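Local coordinates for leucine-rich repeat protein TpLRR (Treponema pallidum, PDB 6MLX) that is of unknown function but folds as a leucine-rich repeat solenoid, probably periplasmic, of a kind often used to bind other proteins, at residues V34-Q39 with S66-I71; Y13-D18 with D41-V46. One frame throughout, in Å; residues are numbered along the deposited sequence.

How the interactions relate
Both contacts lie at the N-terminal end of the elongated leucine-rich repeat solenoid, on the same side of its centre, with their own centres about 11 Å apart. Their segments alternate along the chain: 13-18, 34-39, 41-46, 66-71. Strand 43-48 is shared ground, because it pairs with strand 22-27, which separates it from strand 11-15 of interaction 2, and with strand 70-71 of interaction 1. Two hydrogen bonds join the contacts, Ser-67 OG to Val-45 O and Arg-69 N to Val-46 O. Interaction 1 thus belongs to coil-to-coil stacking, while interaction 2 lies on the solvent-facing surface of the first strands.

Interaction 1: V34-Q39 with S66-I71; sequences VVLPSQ and SSVRMI
In Leu-36, CG is anti to the backbone N (chi1 -165°), which carries the branched end inward to Val-68. Val-68 meets it with CG2, the branch beside its own backbone N, since CG1 takes the position anti to that nitrogen (chi1 167°). The two side chains cross at about a right angle and touch through single methyls, Leu-36 CD2 lying 3.9 Å from Val-68 CG2. This is apolar packing of two buried groups, and Phe-11, Ile-24, Val-45, Val-48 and Pro-65 also touch Leu-36.

The contact joins neighbouring coils of the leucine-rich repeat solenoid. Segment 34-39 leaves strand 33-35, while segment 66-71 follows strand 61-63, the parallel neighbour of strand 33-35, and ends in strand 70-71. Leu-36 and Val-68 fill the hydrophobic interior between these coils, and a backbone bond of Leu-36 with Ser-63 ties the same two levels together.

Nearer the surface, the polar backbone of Ser-38 comes up against Ser-67, and these two residues have the closest CA atoms of the segments, 6.3 Å apart. Ser-67 OG approaches Ser-38 O to 3.3 Å. Its hydrogen bond, however, goes to Val-45 O. Ser-38 O in turn meets Val-45 N in the backbone pairing of these two residues. One residue of strand 43-48 therefore occupies both serines: its amide meets the carbonyl of Ser-38 and its carbonyl meets the hydroxyl of Ser-67. The hydroxyl of Ser-38 is hydrogen-bonded to Glu-5 OE2 of the N-terminal segment, while the ring of Pro-44 packs against Ser-67.

Interaction 2: Y13-D18 with D41-V46; sequences YGLTPD and DGLPVV
Leu-15 and Leu-43 meet methyl to methyl, with Leu-15 CD2 3.6 Å from Leu-43 CD1 and the two side chains crossing at about a right angle. They sit at the N-terminal end of the leucine-rich repeat solenoid, on its surface, where strand 11-15 runs antiparallel to strand 22-27 and the latter pairs in parallel with strand 43-48. The two residues are thus separated by a whole strand, their CA atoms 9.0 Å apart, and the side chains reach across it. Leu-43 CG is anti to the carbonyl carbon (chi1 -76°), lying beside the backbone N, and from there CD1 extends to the other leucine. At the exposed margin, the Tyr-13 ring and the Asp-41 carboxylate are inclined at 60° to each other, and Tyr-13 OH stops 4.2 Å from Asp-41 OD2, too far for a hydrogen bond. Farther along, Thr-16 CB and Val-46 CG2 face each other more loosely at 4.7 Å.

Ile-22 of the central strand touches both leucines, whose strands flank its own, and Tyr-13 as well. The backbone supports this order: Gly-14 bonds with Ile-23 on one flank, and Pro-44 and Val-46 bond with Ile-22 on the other.

Asp-41 and Gly-42, both with positive phi, form the turn that leads from strand 39-40 back into strand 43-48, in a conformation close to type I'. This turn is braced by a side chain from just before it, Gln-39 OE1 accepting the N-H of Gly-42.

Interaction 1: V34-Q39 with S66-I71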
ATOM      1  N   VAL A  34       0.211  12.526 -13.222  1.00 32.72           N
ATOM      2  CA  VAL A  34      -1.225  12.738 -13.128  1.00 32.59           C
ATOM      3  C   VAL A  34      -1.494  13.418 -11.793  1.00 32.72           C
ATOM      4  O   VAL A  34      -0.950  13.004 -10.761  1.00 32.79           O
ATOM      5  CB  VAL A  34      -1.992  11.406 -13.246  1.00 32.57           C
ATOM      6  CG1 VAL A  34      -3.457  11.548 -12.822  1.00 32.51           C
ATOM      7  CG2 VAL A  34      -1.896  10.883 -14.656  1.00 32.37           C
ATOM      8  N   VAL A  35      -2.255  14.505 -11.830  1.00 32.89           N
ATOM      9  CA  VAL A  35      -2.863  15.082 -10.642  1.00 32.92           C
ATOM     10  C   VAL A  35      -4.354  14.816 -10.789  1.00 32.90           C
ATOM     11  O   VAL A  35      -5.050  15.508 -11.542  1.00 32.86           O
ATOM     12  CB  VAL A  35      -2.568  16.577 -10.488  1.00 32.96           C
ATOM     13  CG1 VAL A  35      -3.284  17.118  -9.254  1.00 32.91           C
ATOM     14  CG2 VAL A  35      -1.069  16.828 -10.399  1.00 33.10           C
ATOM     15  N   LEU A  36      -4.830  13.787 -10.101  1.00 32.40           N
ATOM     16  CA  LEU A  36      -6.228  13.409 -10.177  1.00 32.24           C
ATOM     17  C   LEU A  36      -7.112  14.564  -9.720  1.00 32.27           C
ATOM     18  O   LEU A  36      -6.937  15.064  -8.593  1.00 32.21           O
ATOM     19  CB  LEU A  36      -6.488  12.196  -9.296  1.00 32.20           C
ATOM     20  CG  LEU A  36      -7.808  11.519  -9.599  1.00 32.07           C
ATOM     21  CD1 LEU A  36      -7.654  10.843 -10.942  1.00 32.01           C
ATOM     22  CD2 LEU A  36      -8.174  10.524  -8.501  1.00 32.00           C
ATOM     23  N   PRO A  37      -8.076  15.003 -10.541  1.00 32.40           N
ATOM     24  CA  PRO A  37      -8.935  16.122 -10.137  1.00 32.32           C
ATOM     25  C   PRO A  37      -9.708  15.793  -8.870  1.00 32.20           C
ATOM     26  O   PRO A  37     -10.181  14.673  -8.675  1.00 32.12           O
ATOM     27  CB  PRO A  37      -9.878  16.301 -11.338  1.00 32.34           C
ATOM     28  CG  PRO A  37      -9.938  14.930 -11.973  1.00 32.26           C
ATOM     29  CD  PRO A  37      -8.512  14.406 -11.821  1.00 32.34           C
ATOM     30  N   SER A  38      -9.824  16.786  -7.996  1.00 31.89           N
ATOM     31  CA  SER A  38     -10.624  16.607  -6.795  1.00 31.78           C
ATOM     32  C   SER A  38     -12.104  16.494  -7.106  1.00 31.63           C
ATOM     33  O   SER A  38     -12.867  16.017  -6.259  1.00 31.50           O
ATOM     34  CB  SER A  38     -10.377  17.769  -5.842  1.00 31.79           C
ATOM     35  OG  SER A  38     -10.535  18.986  -6.545  1.00 31.93           O
ATOM     36  N   GLN A  39     -12.525  16.932  -8.292  1.00 31.66           N
ATOM     37  CA  GLN A  39     -13.931  16.879  -8.672  1.00 31.60           C
ATOM     38  C   GLN A  39     -14.057  16.737 -10.188  1.00 31.68           C
ATOM     39  O   GLN A  39     -13.173  17.155 -10.947  1.00 31.80           O
ATOM     40  CB  GLN A  39     -14.690  18.132  -8.178  1.00 31.52           C
ATOM     41  CG  GLN A  39     -14.144  19.462  -8.683  1.00 31.70           C
ATOM     42  CD  GLN A  39     -14.661  19.822 -10.075  1.00 31.92           C
ATOM     43  OE1 GLN A  39     -15.734  19.373 -10.485  1.00 31.83           O
ATOM     44  NE2 GLN A  39     -13.888  20.628 -10.810  1.00 32.00           N
ATOM     45  N   SER A  66      -7.788  14.850  -1.648  1.00 30.52           N
ATOM     46  CA  SER A  66      -8.258  14.465  -0.314  1.00 30.39           C
ATOM     47  C   SER A  66      -9.622  13.785  -0.326  1.00 30.30           C
ATOM     48  O   SER A  66      -9.962  13.070   0.630  1.00 30.16           O
ATOM     49  CB  SER A  66      -8.273  15.686   0.602  1.00 30.37           C
ATOM     50  OG  SER A  66      -8.693  16.834  -0.116  1.00 30.55           O
ATOM     51  N   SER A  67     -10.401  13.961  -1.393  1.00 30.34           N
ATOM     52  CA  SER A  67     -11.705  13.328  -1.516  1.00 30.16           C
ATOM     53  C   SER A  67     -11.628  11.829  -1.779  1.00 30.14           C
ATOM     54  O   SER A  67     -12.643  11.139  -1.623  1.00 30.05           O
ATOM     55  CB  SER A  67     -12.485  14.014  -2.641  1.00 30.22           C
ATOM     56  OG  SER A  67     -11.623  14.261  -3.745  1.00 30.34           O
ATOM     57  N   VAL A  68     -10.472  11.296  -2.175  1.00 29.97           N
ATOM     58  CA  VAL A  68     -10.406   9.871  -2.488  1.00 30.07           C
ATOM     59  C   VAL A  68     -10.386   9.064  -1.198  1.00 29.96           C
ATOM     60  O   VAL A  68      -9.499   9.230  -0.353  1.00 30.01           O
ATOM     61  CB  VAL A  68      -9.192   9.540  -3.362  1.00 30.21           C
ATOM     62  CG1 VAL A  68      -8.995   8.030  -3.398  1.00 30.17           C
ATOM     63  CG2 VAL A  68      -9.397  10.080  -4.772  1.00 30.22           C
ATOM     64  N   ARG A  69     -11.358   8.173  -1.053  1.00 29.48           N
ATOM     65  CA  ARG A  69     -11.526   7.346   0.127  1.00 29.41           C
ATOM     66  C   ARG A  69     -10.993   5.935  -0.062  1.00 29.45           C
ATOM     67  O   ARG A  69     -10.673   5.269   0.931  1.00 29.36           O
ATOM     68  CB  ARG A  69     -13.013   7.264   0.492  1.00 29.14           C
ATOM     69  CG  ARG A  69     -13.660   8.595   0.830  1.00 29.11           C
ATOM     70  CD  ARG A  69     -13.340   8.984   2.277  1.00 29.22           C
ATOM     71  NE  ARG A  69     -13.960  10.245   2.700  1.00 29.23           N
ATOM     72  CZ  ARG A  69     -13.377  11.445   2.628  1.00 29.44           C
ATOM     73  NH1 ARG A  69     -12.148  11.574   2.130  1.00 29.64           N
ATOM     74  NH2 ARG A  69     -14.033  12.535   3.034  1.00 29.24           N
ATOM     75  N   MET A  70     -10.873   5.482  -1.304  1.00 29.15           N
ATOM     76  CA  MET A  70     -10.694   4.072  -1.607  1.00 29.18           C
ATOM     77  C   MET A  70      -9.808   3.911  -2.837  1.00 29.34           C
ATOM     78  O   MET A  70     -10.031   4.575  -3.854  1.00 29.36           O
ATOM     79  CB  MET A  70     -12.058   3.416  -1.850  1.00 29.05           C
ATOM     80  CG  MET A  70     -11.997   2.190  -2.738  1.00 29.19           C
ATOM     81  SD  MET A  70     -11.417   0.845  -1.733  1.00 29.30           S
ATOM     82  CE  MET A  70     -12.842   0.641  -0.666  1.00 28.75           C
ATOM     83  N   ILE A  71      -8.818   3.027  -2.750  1.00 28.81           N
ATOM     84  CA  ILE A  71      -8.027   2.606  -3.904  1.00 28.90           C
ATOM     85  C   ILE A  71      -8.305   1.126  -4.134  1.00 28.82           C
ATOM     86  O   ILE A  71      -8.004   0.292  -3.268  1.00 28.83           O
ATOM     87  CB  ILE A  71      -6.527   2.873  -3.703  1.00 29.06           C
ATOM     88  CG1 ILE A  71      -6.278   4.376  -3.553  1.00 29.13           C
ATOM     89  CG2 ILE A  71      -5.705   2.299  -4.858  1.00 29.05           C
ATOM     90  CD1 ILE A  71      -4.840   4.739  -3.258  1.00 29.37           C
TER

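Interaction 2: Y13-D18 with D41-V46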
ATOM      1  N   TYR A  13     -14.821   7.357 -16.081  1.00 30.59           N
ATOM      2  CA  TYR A  13     -15.356   7.408 -14.725  1.00 30.56           C
ATOM      3  C   TYR A  13     -16.829   7.041 -14.730  1.00 30.55           C
ATOM      4  O   TYR A  13     -17.509   7.108 -15.759  1.00 30.51           O
ATOM      5  CB  TYR A  13     -15.205   8.804 -14.098  1.00 30.71           C
ATOM      6  CG  TYR A  13     -15.861   9.904 -14.905  1.00 30.82           C
ATOM      7  CD1 TYR A  13     -17.173  10.293 -14.667  1.00 30.85           C
ATOM      8  CD2 TYR A  13     -15.161  10.551 -15.908  1.00 30.91           C
ATOM      9  CE1 TYR A  13     -17.771  11.309 -15.423  1.00 30.88           C
ATOM     10  CE2 TYR A  13     -15.740  11.555 -16.659  1.00 31.01           C
ATOM     11  CZ  TYR A  13     -17.047  11.929 -16.414  1.00 31.07           C
ATOM     12  OH  TYR A  13     -17.607  12.932 -17.177  1.00 31.12           O
ATOM     13  N   GLY A  14     -17.313   6.659 -13.545  1.00 30.49           N
ATOM     14  CA  GLY A  14     -18.730   6.494 -13.305  1.00 30.43           C
ATOM     15  C   GLY A  14     -19.167   7.277 -12.080  1.00 30.58           C
ATOM     16  O   GLY A  14     -18.367   7.958 -11.427  1.00 30.63           O
ATOM     17  N   LEU A  15     -20.464   7.187 -11.803  1.00 30.56           N
ATOM     18  CA  LEU A  15     -21.033   7.722 -10.577  1.00 30.53           C
ATOM     19  C   LEU A  15     -20.936   6.678  -9.471  1.00 30.45           C
ATOM     20  O   LEU A  15     -20.911   5.464  -9.722  1.00 30.27           O
ATOM     21  CB  LEU A  15     -22.501   8.137 -10.768  1.00 30.45           C
ATOM     22  CG  LEU A  15     -22.828   9.559 -11.246  1.00 30.63           C
ATOM     23  CD1 LEU A  15     -24.304   9.910 -11.027  1.00 30.51           C
ATOM     24  CD2 LEU A  15     -21.949  10.594 -10.556  1.00 30.75           C
ATOM     25  N   THR A  16     -20.855   7.169  -8.234  1.00 30.88           N
ATOM     26  CA  THR A  16     -20.996   6.316  -7.070  1.00 30.79           C
ATOM     27  C   THR A  16     -22.477   5.967  -6.856  1.00 30.66           C
ATOM     28  O   THR A  16     -23.363   6.705  -7.303  1.00 30.59           O
ATOM     29  CB  THR A  16     -20.437   7.031  -5.849  1.00 30.81           C
ATOM     30  OG1 THR A  16     -20.333   6.105  -4.756  1.00 30.66           O
ATOM     31  CG2 THR A  16     -21.346   8.203  -5.448  1.00 30.67           C
ATOM     32  N   PRO A  17     -22.779   4.809  -6.198  1.00 30.73           N
ATOM     33  CA  PRO A  17     -24.184   4.441  -5.949  1.00 30.42           C
ATOM     34  C   PRO A  17     -25.122   5.557  -5.489  1.00 30.35           C
ATOM     35  O   PRO A  17     -26.253   5.643  -5.993  1.00 30.41           O
ATOM     36  CB  PRO A  17     -24.045   3.343  -4.891  1.00 29.99           C
ATOM     37  CG  PRO A  17     -22.771   2.646  -5.317  1.00 30.35           C
ATOM     38  CD  PRO A  17     -21.989   3.676  -6.171  1.00 30.69           C
ATOM     39  N   ASP A  18     -24.712   6.438  -4.581  1.00 30.47           N
ATOM     40  CA  ASP A  18     -25.649   7.456  -4.124  1.00 30.40           C
ATOM     41  C   ASP A  18     -25.493   8.788  -4.861  1.00 30.78           C
ATOM     42  O   ASP A  18     -25.896   9.831  -4.322  1.00 30.73           O
ATOM     43  CB  ASP A  18     -25.540   7.655  -2.609  1.00 30.23           C
ATOM     44  CG  ASP A  18     -26.564   6.807  -1.833  1.00 29.88           C
ATOM     45  OD1 ASP A  18     -27.729   6.681  -2.300  1.00 29.79           O
ATOM     46  OD2 ASP A  18     -26.219   6.266  -0.755  1.00 29.71           O
ATOM     47  N   ASP A  41     -17.136  17.806 -12.849  1.00 31.20           N
ATOM     48  CA  ASP A  41     -18.423  18.470 -13.046  1.00 31.24           C
ATOM     49  C   ASP A  41     -19.180  18.617 -11.731  1.00 31.08           C
ATOM     50  O   ASP A  41     -20.339  18.230 -11.592  1.00 31.05           O
ATOM     51  CB  ASP A  41     -19.233  17.736 -14.113  1.00 31.21           C
ATOM     52  CG  ASP A  41     -18.628  17.924 -15.484  1.00 31.33           C
ATOM     53  OD1 ASP A  41     -18.335  19.095 -15.835  1.00 31.43           O
ATOM     54  OD2 ASP A  41     -18.378  16.921 -16.189  1.00 31.33           O
ATOM     55  N   GLY A  42     -18.484  19.188 -10.749  1.00 31.31           N
ATOM     56  CA  GLY A  42     -19.079  19.492  -9.472  1.00 31.14           C
ATOM     57  C   GLY A  42     -19.293  18.310  -8.564  1.00 31.05           C
ATOM     58  O   GLY A  42     -19.923  18.468  -7.515  1.00 31.01           O
ATOM     59  N   LEU A  43     -18.814  17.125  -8.930  1.00 31.09           N
ATOM     60  CA  LEU A  43     -18.882  16.059  -7.938  1.00 31.03           C
ATOM     61  C   LEU A  43     -17.481  15.666  -7.487  1.00 31.08           C
ATOM     62  O   LEU A  43     -16.545  15.674  -8.299  1.00 31.20           O
ATOM     63  CB  LEU A  43     -19.608  14.826  -8.474  1.00 30.94           C
ATOM     64  CG  LEU A  43     -21.117  15.030  -8.505  1.00 31.04           C
ATOM     65  CD1 LEU A  43     -21.841  13.702  -8.721  1.00 30.95           C
ATOM     66  CD2 LEU A  43     -21.591  15.738  -7.224  1.00 30.91           C
ATOM     67  N   PRO A  44     -17.297  15.339  -6.205  1.00 30.93           N
ATOM     68  CA  PRO A  44     -15.964  14.973  -5.721  1.00 30.92           C
ATOM     69  C   PRO A  44     -15.544  13.592  -6.211  1.00 30.99           C
ATOM     70  O   PRO A  44     -16.363  12.676  -6.362  1.00 30.83           O
ATOM     71  CB  PRO A  44     -16.134  14.990  -4.199  1.00 30.78           C
ATOM     72  CG  PRO A  44     -17.570  14.599  -4.004  1.00 30.63           C
ATOM     73  CD  PRO A  44     -18.296  15.318  -5.121  1.00 30.66           C
ATOM     74  N   VAL A  45     -14.239  13.451  -6.451  1.00 30.83           N
ATOM     75  CA  VAL A  45     -13.655  12.193  -6.903  1.00 30.89           C
ATOM     76  C   VAL A  45     -13.273  11.383  -5.665  1.00 30.82           C
ATOM     77  O   VAL A  45     -12.325  11.734  -4.953  1.00 30.83           O
ATOM     78  CB  VAL A  45     -12.444  12.433  -7.813  1.00 31.03           C
ATOM     79  CG1 VAL A  45     -11.752  11.115  -8.129  1.00 31.00           C
ATOM     80  CG2 VAL A  45     -12.867  13.139  -9.099  1.00 31.10           C
ATOM     81  N   VAL A  46     -13.999  10.291  -5.415  1.00 30.31           N
ATOM     82  CA  VAL A  46     -13.933   9.587  -4.135  1.00 30.26           C
ATOM     83  C   VAL A  46     -13.290   8.206  -4.217  1.00 30.28           C
ATOM     84  O   VAL A  46     -13.027   7.604  -3.159  1.00 30.14           O
ATOM     85  CB  VAL A  46     -15.330   9.464  -3.492  1.00 30.09           C
ATOM     86  CG1 VAL A  46     -15.871  10.843  -3.151  1.00 30.14           C
ATOM     87  CG2 VAL A  46     -16.268   8.744  -4.426  1.00 30.03           C
TER